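Local coordinates for protein fanconi-associated nuclease 1 homolog (Pseudomonas aeruginosa, PDB 5Y7Q) that belongs to the FAN1 family, combining a VRR-NUC domain with helical regions, and is held here in complex with DNA, at residues L243-C248 and V280-Q285; E256-L261 and A287-K292; L302-S307 and R317-G322. All blocks are in the same frame, centred on the assembly; numbering follows the deposited sequence.

Interaction 1. Residues L243-C248 and V280-Q285; sequences LHLFDC and VKLLFQ
Leu282 meets Leu245 and Cys248 through a single methyl, CD2. The contact is plain helix-helix packing between helix 236-253 and helix 273-292. Both belong to the helical part of this FAN1 homolog, and the two segments run in the same general direction.

The contacts between the two segments are purely apolar. Leu245 and Cys248 lie about one turn apart on the same helix face, and both direct their side chains at the other helix. Leu282 reaches between them. Its CG stands anti to the backbone N (chi1 -170°), which carries the isobutyl group out across the gap. Leu282 CD2 lies 3.8 Å from Cys248 CB. The same methyl is 4.1 Å from CD2 of Leu245, the two leucine side chains meeting at a slant. The backbones come nearest at this level, with 7.7 Å between the CA atoms of Leu245 and Leu282. The buried area is modest, about 117 Å², and all three residues are buried. Tyr270 also lies against Leu245, and Leu265 against Cys248.

Polar links run beside this apolar core. Gln285 OE1 accepts a hydrogen bond from Arg249 NH1, one residue beyond the first segment, so it also ties the two helices together. In the loop after helix 296-304, Ser306 OG is hydrogen-bonded to Val280 O.

Phe284 meets the Tyr303 ring edge-to-face, toward helix 296-304. Within helix 236-253, Cys248 SG sits 3.8 Å above one face of the His244 ring, displaced toward its rim.

Interaction 2. Residues E256-L261 and A287-K292; sequences EPLEEL and AQHCEK. With nucleotides of chain D.
Leu258 points its CD1 methyl at Cys290 and His289, and this is the tight part of the contact. Leu258 CD1 lies 3.4 Å from Cys290 SG. The sulfur stands anti to its own carbonyl carbon (chi1 -76°), which brings it to the Leu258 methyl. The same methyl approaches the His289 ring at its edge, near the ring plane; Leu258 CD1 is 4.1 Å from His289 CD2. The Leu258 and His289 side chains run alongside one another, pointing opposite ways. Phe252 and Phe286 also pack on Leu258, and Phe252 meets the His289 ring edge-to-face. Leu298 of helix 296-304 touches Cys290.

The two helices meet by their ends. Exposed Pro257 is the N-cap of helix 258-264, so Leu258 sits in its first turn. Residues 287-292 form the last turns of helix 273-292, in the all-helical middle of the fold.

The outer side is looser. His289 lies at the margin of the contact and is only partly buried. Lys292 is exposed and faces the bound DNA. Its chain kinks at chi2, chi3 and chi4, and Lys292 NZ ends 3.2 Å from C5' of DT4 of chain D. It also packs on a phosphate of the DNA, and its positive charge probably suits that backbone. The acidic residues are fixed elsewhere: Glu256 is salt-bridged to Arg251, and Glu291 is held by Arg314 and the Tyr303 hydroxyl.

Interaction 3. Residues L302-S307 and R317-G322; sequences LYRQSS and RSLERG. With nucleotides of chain D.
Ser318 and Leu319 meet Tyr303 and Arg304 across the gap between two consecutive helices, while Arg317 and Arg321 turn to the DNA. Arg317 comes first. Its CG is anti to the backbone N (chi1 177°), and the chain bends at chi2. Arg317 NE donates to OP1 of DA3 of chain D at 3.0 Å, nearly straight at 161°. Its NH1 forms a salt bridge with Glu320 OE2 at 2.6 Å. That oxygen lies in the guanidinium plane, although the donor stands well above the carboxylate plane.

Ser318 OG lies at the edge of the Tyr303 ring, 3.6 Å from CE2. It is hydrogen-bonded to Arg314 O, and Tyr303 OH to Glu291. Leu319 CD1 is 4.2 Å from Arg304 NH2, the side chains crossing at about a right angle. Arg304 NE is hydrogen-bonded to Gln300 OE1.

Glu320 uses its other oxygen, OE1, in a salt bridge to Arg354, so both ends of the carboxylate are held. Arg321 lays one guanidinium face against the sugar of DA3 of chain D, with NH2 3.8 Å from C3'. At Gly322 the helix ends. Arginines one turn apart on helix 311-321 thus form a face that meets the DNA backbone, while Ser318 and Leu319 pack toward helix 296-304.

Helix 273-292 carries half of both interaction 1 and interaction 2, whose centres are 12 Å apart. Helix 296-304 follows and brings in interaction 3, centred 13 Å from interaction 2 and 18 Å from interaction 1. Tyr303 joins interactions 2 and 3, its OH 2.9 Å from Glu291 OE1. Interactions 1 and 3 also touch through apolar atoms, with Leu283 CD1 3.7 Å from Gln305 CG. The contacts differ in their distance from the DNA. Interaction 1 is buried, its nearest atom about 7 Å from the nucleic acid. Interactions 2 and 3 reach successive nucleotides of chain D through Lys292, Arg317 and Arg321.

Interaction 1. Residues L243-C248 and V280-Q285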
loop_
_atom_site.group_PDB
_atom_site.type_symbol
_atom_site.label_atom_id
_atom_site.label_comp_id
_atom_site.label_asym_id
_atom_site.label_seq_id
_atom_site.Cartn_x
_atom_site.Cartn_y
_atom_site.Cartn_z
ATOM N N LEU A 243 13.943 9.945 1.360
ATOM C CA LEU A 243 13.557 11.045 0.490
ATOM C C LEU A 243 14.149 10.880 -0.896
ATOM O O LEU A 243 13.503 11.215 -1.900
ATOM C CB LEU A 243 13.976 12.372 1.097
ATOM C CG LEU A 243 13.076 12.748 2.267
ATOM C CD1 LEU A 243 13.631 13.946 2.985
ATOM C CD2 LEU A 243 11.651 12.988 1.780
ATOM N N HIS A 244 15.366 10.349 -0.987
ATOM C CA HIS A 244 15.946 10.200 -2.314
ATOM C C HIS A 244 15.228 9.126 -3.123
ATOM O O HIS A 244 14.929 9.323 -4.305
ATOM C CB HIS A 244 17.426 9.895 -2.240
ATOM C CG HIS A 244 18.060 9.870 -3.588
ATOM N ND1 HIS A 244 18.810 8.806 -4.042
ATOM C CD2 HIS A 244 17.999 10.756 -4.610
ATOM C CE1 HIS A 244 19.213 9.054 -5.275
ATOM N NE2 HIS A 244 18.730 10.228 -5.644
ATOM N N LEU A 245 14.960 7.974 -2.520
ATOM C CA LEU A 245 14.229 6.956 -3.254
ATOM C C LEU A 245 12.880 7.490 -3.664
ATOM O O LEU A 245 12.518 7.431 -4.843
ATOM C CB LEU A 245 14.085 5.685 -2.425
ATOM C CG LEU A 245 15.421 5.097 -1.962
ATOM C CD1 LEU A 245 15.198 3.866 -1.105
ATOM C CD2 LEU A 245 16.283 4.779 -3.167
ATOM N N PHE A 246 12.149 8.087 -2.716
ATOM C CA PHE A 246 10.829 8.642 -3.022
ATOM C C PHE A 246 10.898 9.567 -4.224
ATOM O O PHE A 246 10.109 9.438 -5.171
ATOM C CB PHE A 246 10.283 9.372 -1.802
ATOM C CG PHE A 246 8.879 9.886 -1.967
ATOM C CD1 PHE A 246 8.636 11.129 -2.537
ATOM C CD2 PHE A 246 7.800 9.152 -1.507
ATOM C CE1 PHE A 246 7.345 11.608 -2.674
ATOM C CE2 PHE A 246 6.500 9.638 -1.645
ATOM C CZ PHE A 246 6.279 10.860 -2.223
ATOM N N ASP A 247 11.875 10.484 -4.216
ATOM C CA ASP A 247 12.127 11.334 -5.376
ATOM C C ASP A 247 12.299 10.510 -6.653
ATOM O O ASP A 247 11.730 10.839 -7.703
ATOM C CB ASP A 247 13.357 12.203 -5.112
ATOM C CG ASP A 247 13.621 13.211 -6.225
ATOM O OD1 ASP A 247 12.664 13.893 -6.677
ATOM O OD2 ASP A 247 14.801 13.319 -6.643
ATOM N N CYS A 248 13.074 9.422 -6.578
ATOM C CA CYS A 248 13.321 8.623 -7.774
ATOM C C CYS A 248 12.031 8.035 -8.317
ATOM O O CYS A 248 11.772 8.101 -9.522
ATOM C CB CYS A 248 14.332 7.518 -7.485
ATOM S SG CYS A 248 16.034 8.099 -7.479
ATOM N N VAL A 280 15.162 -1.808 -3.215
ATOM C CA VAL A 280 15.088 -3.052 -3.966
ATOM C C VAL A 280 13.749 -3.154 -4.700
ATOM O O VAL A 280 13.685 -3.602 -5.858
ATOM C CB VAL A 280 15.355 -4.208 -2.978
ATOM C CG1 VAL A 280 14.096 -5.029 -2.675
ATOM C CG2 VAL A 280 16.568 -5.038 -3.405
ATOM N N LYS A 281 12.670 -2.673 -4.068
ATOM C CA LYS A 281 11.394 -2.571 -4.760
ATOM C C LYS A 281 11.517 -1.665 -5.976
ATOM O O LYS A 281 11.028 -1.994 -7.069
ATOM C CB LYS A 281 10.317 -2.056 -3.797
ATOM C CG LYS A 281 8.916 -1.979 -4.414
ATOM C CD LYS A 281 7.859 -1.464 -3.420
ATOM C CE LYS A 281 6.431 -1.494 -4.013
ATOM N NZ LYS A 281 5.427 -0.746 -3.180
ATOM N N LEU A 282 12.204 -0.534 -5.813
ATOM C CA LEU A 282 12.294 0.425 -6.906
ATOM C C LEU A 282 13.029 -0.172 -8.103
ATOM O O LEU A 282 12.551 -0.103 -9.244
ATOM C CB LEU A 282 12.983 1.676 -6.392
ATOM C CG LEU A 282 13.037 2.933 -7.208
ATOM C CD1 LEU A 282 11.659 3.473 -7.324
ATOM C CD2 LEU A 282 13.921 3.871 -6.444
ATOM N N LEU A 283 14.194 -0.776 -7.857
ATOM C CA LEU A 283 14.870 -1.535 -8.906
ATOM C C LEU A 283 13.912 -2.493 -9.597
ATOM O O LEU A 283 13.873 -2.573 -10.833
ATOM C CB LEU A 283 16.039 -2.319 -8.323
ATOM C CG LEU A 283 17.224 -1.438 -7.989
ATOM C CD1 LEU A 283 18.315 -2.306 -7.400
ATOM C CD2 LEU A 283 17.701 -0.737 -9.240
ATOM N N PHE A 284 13.135 -3.235 -8.804
ATOM C CA PHE A 284 12.175 -4.178 -9.375
ATOM C C PHE A 284 11.291 -3.494 -10.420
ATOM O O PHE A 284 11.244 -3.914 -11.584
ATOM C CB PHE A 284 11.341 -4.802 -8.244
ATOM C CG PHE A 284 10.548 -6.024 -8.643
ATOM C CD1 PHE A 284 11.156 -7.257 -8.733
ATOM C CD2 PHE A 284 9.186 -5.937 -8.882
ATOM C CE1 PHE A 284 10.426 -8.371 -9.092
ATOM C CE2 PHE A 284 8.451 -7.039 -9.243
ATOM C CZ PHE A 284 9.064 -8.258 -9.349
ATOM N N GLN A 285 10.620 -2.402 -10.038
ATOM C CA GLN A 285 9.718 -1.763 -10.990
ATOM C C GLN A 285 10.469 -1.261 -12.219
ATOM O O GLN A 285 9.955 -1.348 -13.347
ATOM C CB GLN A 285 8.966 -0.627 -10.316
ATOM C CG GLN A 285 8.547 -0.975 -8.914
ATOM C CD GLN A 285 7.134 -0.556 -8.602
ATOM O OE1 GLN A 285 6.767 -0.434 -7.435
ATOM N NE2 GLN A 285 6.323 -0.333 -9.646
#

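Interaction 2. Residues E256-L261 and A287-K292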
loop_
_atom_site.group_PDB
_atom_site.type_symbol
_atom_site.label_atom_id
_atom_site.label_comp_id
_atom_site.label_asym_id
_atom_site.label_seq_id
_atom_site.Cartn_x
_atom_site.Cartn_y
_atom_site.Cartn_z
ATOM N N GLU A 256 10.848 9.762 -16.832
ATOM C CA GLU A 256 12.282 10.019 -16.904
ATOM C C GLU A 256 13.023 8.768 -17.385
ATOM O O GLU A 256 12.705 7.652 -16.959
ATOM C CB GLU A 256 12.801 10.456 -15.527
ATOM C CG GLU A 256 14.182 11.110 -15.511
ATOM C CD GLU A 256 14.348 12.141 -14.391
ATOM O OE1 GLU A 256 13.396 12.920 -14.134
ATOM O OE2 GLU A 256 15.440 12.169 -13.775
ATOM N N PRO A 257 14.007 8.919 -18.270
ATOM C CA PRO A 257 14.732 7.743 -18.774
ATOM C C PRO A 257 15.550 7.077 -17.681
ATOM O O PRO A 257 16.227 7.738 -16.892
ATOM C CB PRO A 257 15.639 8.324 -19.861
ATOM C CG PRO A 257 15.832 9.757 -19.443
ATOM C CD PRO A 257 14.516 10.173 -18.845
ATOM N N LEU A 258 15.515 5.750 -17.658
ATOM C CA LEU A 258 16.221 5.052 -16.598
ATOM C C LEU A 258 17.714 5.314 -16.593
ATOM O O LEU A 258 18.357 4.958 -15.611
ATOM C CB LEU A 258 16.009 3.544 -16.697
ATOM C CG LEU A 258 14.582 3.055 -16.546
ATOM C CD1 LEU A 258 14.601 1.605 -16.874
ATOM C CD2 LEU A 258 14.070 3.292 -15.139
ATOM N N GLU A 259 18.294 5.880 -17.655
ATOM C CA GLU A 259 19.744 6.053 -17.675
ATOM C C GLU A 259 20.195 6.936 -16.518
ATOM O O GLU A 259 21.025 6.534 -15.687
ATOM C CB GLU A 259 20.195 6.629 -19.019
ATOM C CG GLU A 259 21.717 6.872 -19.118
ATOM C CD GLU A 259 22.177 7.429 -20.485
ATOM O OE1 GLU A 259 22.370 6.625 -21.425
ATOM O OE2 GLU A 259 22.356 8.666 -20.615
ATOM N N GLU A 260 19.612 8.131 -16.415
ATOM C CA GLU A 260 19.964 9.024 -15.317
ATOM C C GLU A 260 19.290 8.616 -14.012
ATOM O O GLU A 260 19.834 8.873 -12.928
ATOM C CB GLU A 260 19.629 10.478 -15.686
ATOM C CG GLU A 260 18.207 10.726 -16.186
ATOM C CD GLU A 260 17.992 12.151 -16.732
ATOM O OE1 GLU A 260 18.415 12.432 -17.878
ATOM O OE2 GLU A 260 17.390 12.988 -16.018
ATOM N N LEU A 261 18.128 7.963 -14.089
ATOM C CA LEU A 261 17.525 7.397 -12.886
ATOM C C LEU A 261 18.490 6.445 -12.194
ATOM O O LEU A 261 18.756 6.579 -10.994
ATOM C CB LEU A 261 16.225 6.677 -13.232
ATOM C CG LEU A 261 14.995 7.551 -13.436
ATOM C CD1 LEU A 261 13.781 6.675 -13.633
ATOM C CD2 LEU A 261 14.799 8.484 -12.262
ATOM N N ALA A 287 12.942 -2.688 -13.622
ATOM C CA ALA A 287 13.065 -3.879 -14.449
ATOM C C ALA A 287 11.758 -4.208 -15.160
ATOM O O ALA A 287 11.760 -4.517 -16.357
ATOM C CB ALA A 287 13.520 -5.052 -13.593
ATOM N N GLN A 288 10.631 -4.164 -14.442
ATOM C CA GLN A 288 9.354 -4.438 -15.098
ATOM C C GLN A 288 9.160 -3.514 -16.282
ATOM O O GLN A 288 8.820 -3.958 -17.388
ATOM C CB GLN A 288 8.191 -4.288 -14.124
ATOM C CG GLN A 288 8.015 -5.471 -13.202
ATOM C CD GLN A 288 6.722 -5.426 -12.409
ATOM O OE1 GLN A 288 6.216 -4.354 -12.086
ATOM N NE2 GLN A 288 6.181 -6.603 -12.085
ATOM N N HIS A 289 9.390 -2.220 -16.068
ATOM C CA HIS A 289 9.294 -1.262 -17.156
ATOM C C HIS A 289 10.183 -1.685 -18.321
ATOM O O HIS A 289 9.762 -1.650 -19.482
ATOM C CB HIS A 289 9.665 0.127 -16.642
ATOM C CG HIS A 289 9.705 1.177 -17.707
ATOM N ND1 HIS A 289 8.576 1.609 -18.369
ATOM C CD2 HIS A 289 10.740 1.882 -18.224
ATOM C CE1 HIS A 289 8.914 2.537 -19.248
ATOM N NE2 HIS A 289 10.221 2.723 -19.179
ATOM N N CYS A 290 11.406 -2.130 -18.024
ATOM C CA CYS A 290 12.314 -2.545 -19.090
ATOM C C CYS A 290 11.731 -3.696 -19.887
ATOM O O CYS A 290 11.737 -3.682 -21.125
ATOM C CB CYS A 290 13.659 -2.955 -18.511
ATOM S SG CYS A 290 14.645 -1.586 -18.023
ATOM N N GLU A 291 11.236 -4.715 -19.181
ATOM C CA GLU A 291 10.645 -5.871 -19.835
ATOM C C GLU A 291 9.498 -5.444 -20.735
ATOM O O GLU A 291 9.327 -5.988 -21.832
ATOM C CB GLU A 291 10.177 -6.868 -18.775
ATOM C CG GLU A 291 10.458 -8.336 -19.064
ATOM C CD GLU A 291 9.928 -9.259 -17.965
ATOM O OE1 GLU A 291 9.948 -8.866 -16.769
ATOM O OE2 GLU A 291 9.474 -10.374 -18.311
ATOM N N LYS A 292 8.722 -4.443 -20.307
ATOM C CA LYS A 292 7.661 -3.924 -21.163
ATOM C C LYS A 292 8.231 -3.363 -22.459
ATOM O O LYS A 292 7.713 -3.635 -23.549
ATOM C CB LYS A 292 6.850 -2.865 -20.418
ATOM C CG LYS A 292 5.860 -3.452 -19.414
ATOM C CD LYS A 292 4.539 -2.677 -19.366
ATOM C CE LYS A 292 4.002 -2.337 -20.767
ATOM N NZ LYS A 292 3.983 -3.482 -21.749
ATOM P P DT D 4 3.910 -7.634 -22.788
ATOM O OP1 DT D 4 3.836 -6.899 -24.066
ATOM O OP2 DT D 4 5.051 -7.410 -21.870
ATOM O "O5'" DT D 4 2.569 -7.352 -21.994
ATOM C "C5'" DT D 4 2.519 -6.268 -21.134
ATOM C "C4'" DT D 4 1.097 -5.893 -20.847
ATOM O "O4'" DT D 4 0.392 -7.081 -20.401
ATOM C "C3'" DT D 4 0.939 -4.887 -19.713
ATOM O "O3'" DT D 4 -0.326 -4.232 -19.828
ATOM C "C2'" DT D 4 0.948 -5.824 -18.523
ATOM C "C1'" DT D 4 -0.002 -6.873 -19.066
ATOM N N1 DT D 4 0.007 -8.151 -18.351
ATOM C C2 DT D 4 -1.200 -8.739 -18.099
ATOM O O2 DT D 4 -2.258 -8.248 -18.444
ATOM N N3 DT D 4 -1.145 -9.918 -17.418
ATOM C C4 DT D 4 -0.004 -10.572 -16.979
ATOM O O4 DT D 4 -0.057 -11.647 -16.375
ATOM C C5 DT D 4 1.240 -9.890 -17.280
ATOM C C6 DT D 4 1.197 -8.721 -17.943
#

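Interaction 3. Residues L302-S307 and R317-G322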
loop_
_atom_site.group_PDB
_atom_site.type_symbol
_atom_site.label_atom_id
_atom_site.label_comp_id
_atom_site.label_asym_id
_atom_site.label_seq_id
_atom_site.Cartn_x
_atom_site.Cartn_y
_atom_site.Cartn_z
ATOM N N LEU A 302 18.740 -5.571 -13.883
ATOM C CA LEU A 302 18.112 -4.880 -12.756
ATOM C C LEU A 302 17.418 -5.861 -11.812
ATOM O O LEU A 302 17.546 -5.745 -10.592
ATOM C CB LEU A 302 17.132 -3.808 -13.255
ATOM C CG LEU A 302 17.666 -2.676 -14.148
ATOM C CD1 LEU A 302 16.537 -1.775 -14.663
ATOM C CD2 LEU A 302 18.682 -1.816 -13.431
ATOM N N TYR A 303 16.680 -6.838 -12.349
ATOM C CA TYR A 303 16.147 -7.913 -11.503
ATOM C C TYR A 303 17.257 -8.629 -10.722
ATOM O O TYR A 303 17.099 -8.927 -9.531
ATOM C CB TYR A 303 15.386 -8.939 -12.345
ATOM C CG TYR A 303 14.007 -8.545 -12.829
ATOM C CD1 TYR A 303 13.061 -7.984 -11.961
ATOM C CD2 TYR A 303 13.632 -8.773 -14.156
ATOM C CE1 TYR A 303 11.778 -7.649 -12.411
ATOM C CE2 TYR A 303 12.371 -8.430 -14.610
ATOM C CZ TYR A 303 11.452 -7.872 -13.739
ATOM O OH TYR A 303 10.204 -7.558 -14.216
ATOM N N ARG A 304 18.383 -8.927 -11.380
ATOM C CA ARG A 304 19.446 -9.676 -10.722
ATOM C C ARG A 304 20.083 -8.903 -9.585
ATOM O O ARG A 304 20.541 -9.514 -8.617
ATOM C CB ARG A 304 20.504 -10.112 -11.729
ATOM C CG ARG A 304 20.182 -11.483 -12.309
ATOM C CD ARG A 304 21.356 -12.403 -12.278
ATOM N NE ARG A 304 21.837 -12.599 -13.632
ATOM C CZ ARG A 304 22.833 -13.413 -13.949
ATOM N NH1 ARG A 304 23.447 -14.101 -12.983
ATOM N NH2 ARG A 304 23.210 -13.533 -15.224
ATOM N N GLN A 305 20.106 -7.574 -9.640
ATOM C CA GLN A 305 20.677 -6.853 -8.499
ATOM C C GLN A 305 19.638 -6.503 -7.429
ATOM O O GLN A 305 19.942 -5.735 -6.514
ATOM C CB GLN A 305 21.448 -5.612 -8.958
ATOM C CG GLN A 305 20.646 -4.422 -9.338
ATOM C CD GLN A 305 21.455 -3.498 -10.216
ATOM O OE1 GLN A 305 21.609 -2.306 -9.912
ATOM N NE2 GLN A 305 21.999 -4.043 -11.310
ATOM N N SER A 306 18.427 -7.035 -7.525
ATOM C CA SER A 306 17.390 -6.826 -6.524
ATOM C C SER A 306 17.103 -8.108 -5.740
ATOM O O SER A 306 16.984 -9.197 -6.322
ATOM C CB SER A 306 16.109 -6.328 -7.193
ATOM O OG SER A 306 15.027 -6.373 -6.286
ATOM N N SER A 307 16.990 -7.976 -4.414
ATOM C CA SER A 307 16.591 -9.074 -3.534
ATOM C C SER A 307 15.088 -9.088 -3.270
ATOM O O SER A 307 14.619 -9.850 -2.417
ATOM C CB SER A 307 17.366 -9.021 -2.206
ATOM O OG SER A 307 17.073 -7.853 -1.457
ATOM N N ARG A 317 13.361 -15.603 -16.219
ATOM C CA ARG A 317 12.420 -15.452 -17.317
ATOM C C ARG A 317 12.868 -14.369 -18.294
ATOM O O ARG A 317 12.671 -14.518 -19.505
ATOM C CB ARG A 317 11.024 -15.162 -16.765
ATOM C CG ARG A 317 9.966 -14.916 -17.829
ATOM C CD ARG A 317 9.850 -16.057 -18.850
ATOM N NE ARG A 317 8.930 -15.708 -19.938
ATOM C CZ ARG A 317 8.817 -16.386 -21.079
ATOM N NH1 ARG A 317 9.561 -17.460 -21.291
ATOM N NH2 ARG A 317 7.958 -15.989 -22.011
ATOM N N SER A 318 13.498 -13.288 -17.810
ATOM C CA SER A 318 13.985 -12.268 -18.737
ATOM C C SER A 318 15.120 -12.796 -19.602
ATOM O O SER A 318 15.142 -12.550 -20.812
ATOM C CB SER A 318 14.442 -11.019 -17.990
ATOM O OG SER A 318 13.337 -10.268 -17.532
ATOM N N LEU A 319 16.077 -13.515 -19.007
ATOM C CA LEU A 319 17.134 -14.108 -19.817
ATOM C C LEU A 319 16.538 -15.007 -20.888
ATOM O O LEU A 319 16.895 -14.905 -22.074
ATOM C CB LEU A 319 18.119 -14.874 -18.939
ATOM C CG LEU A 319 19.086 -14.039 -18.091
ATOM C CD1 LEU A 319 19.565 -14.776 -16.844
ATOM C CD2 LEU A 319 20.276 -13.525 -18.920
ATOM N N GLU A 320 15.589 -15.870 -20.497
ATOM C CA GLU A 320 14.935 -16.719 -21.487
ATOM C C GLU A 320 14.338 -15.880 -22.620
ATOM O O GLU A 320 14.558 -16.169 -23.801
ATOM C CB GLU A 320 13.867 -17.594 -20.825
ATOM C CG GLU A 320 13.390 -18.739 -21.709
ATOM C CD GLU A 320 12.119 -19.416 -21.194
ATOM O OE1 GLU A 320 11.765 -20.511 -21.706
ATOM O OE2 GLU A 320 11.461 -18.853 -20.292
ATOM N N ARG A 321 13.596 -14.819 -22.278
ATOM C CA ARG A 321 13.032 -13.956 -23.310
ATOM C C ARG A 321 14.127 -13.311 -24.162
ATOM O O ARG A 321 13.940 -13.120 -25.368
ATOM C CB ARG A 321 12.126 -12.893 -22.671
ATOM C CG ARG A 321 10.634 -13.162 -22.838
ATOM C CD ARG A 321 9.717 -12.576 -21.741
ATOM N NE ARG A 321 9.134 -11.253 -22.026
ATOM C CZ ARG A 321 8.369 -10.937 -23.079
ATOM N NH1 ARG A 321 8.086 -11.823 -24.036
ATOM N NH2 ARG A 321 7.895 -9.699 -23.188
ATOM N N GLY A 322 15.282 -13.003 -23.574
ATOM C CA GLY A 322 16.363 -12.424 -24.349
ATOM C C GLY A 322 17.186 -13.413 -25.133
ATOM O O GLY A 322 18.292 -13.089 -25.582
ATOM P P DA D 3 5.364 -13.903 -19.850
ATOM O OP1 DA D 3 6.805 -13.624 -20.002
ATOM O OP2 DA D 3 4.826 -13.950 -18.473
ATOM O "O5'" DA D 3 4.508 -12.838 -20.695
ATOM C "C5'" DA D 3 4.760 -12.678 -22.096
ATOM C "C4'" DA D 3 3.971 -11.525 -22.705
ATOM O "O4'" DA D 3 2.562 -11.715 -22.494
ATOM C "C3'" DA D 3 4.245 -10.153 -22.141
ATOM O "O3'" DA D 3 3.841 -9.200 -23.109
ATOM C "C2'" DA D 3 3.325 -10.136 -20.921
ATOM C "C1'" DA D 3 2.097 -10.805 -21.509
ATOM N N9 DA D 3 1.317 -11.598 -20.591
ATOM C C8 DA D 3 1.763 -12.582 -19.755
ATOM N N7 DA D 3 0.805 -13.182 -19.094
ATOM C C5 DA D 3 -0.349 -12.568 -19.558
ATOM C C6 DA D 3 -1.707 -12.750 -19.254
ATOM N N6 DA D 3 -2.138 -13.651 -18.370
ATOM N N1 DA D 3 -2.608 -11.966 -19.898
ATOM C C2 DA D 3 -2.164 -11.067 -20.785
ATOM N N3 DA D 3 -0.914 -10.806 -21.151
ATOM C C4 DA D 3 -0.048 -11.603 -20.494
ATOM P P DA D 2 4.640 -20.026 -17.885
ATOM O OP1 DA D 2 6.033 -19.737 -17.478
ATOM O OP2 DA D 2 3.619 -20.113 -16.822
ATOM O "O5'" DA D 2 4.148 -18.916 -18.927
ATOM C "C5'" DA D 2 4.621 -18.923 -20.282
ATOM C "C4'" DA D 2 4.380 -17.578 -20.921
ATOM O "O4'" DA D 2 2.990 -17.487 -21.330
ATOM C "C3'" DA D 2 4.607 -16.406 -19.964
ATOM O "O3'" DA D 2 5.135 -15.290 -20.638
ATOM C "C2'" DA D 2 3.212 -16.114 -19.466
ATOM C "C1'" DA D 2 2.402 -16.363 -20.707
ATOM N N9 DA D 2 1.030 -16.643 -20.362
ATOM C C8 DA D 2 0.583 -17.535 -19.429
ATOM N N7 DA D 2 -0.715 -17.537 -19.286
ATOM C C5 DA D 2 -1.141 -16.559 -20.164
ATOM C C6 DA D 2 -2.412 -16.074 -20.490
ATOM N N6 DA D 2 -3.532 -16.533 -19.940
ATOM N N1 DA D 2 -2.488 -15.097 -21.410
ATOM C C2 DA D 2 -1.361 -14.639 -21.966
ATOM N N3 DA D 2 -0.109 -15.016 -21.740
ATOM C C4 DA D 2 -0.072 -15.989 -20.821
#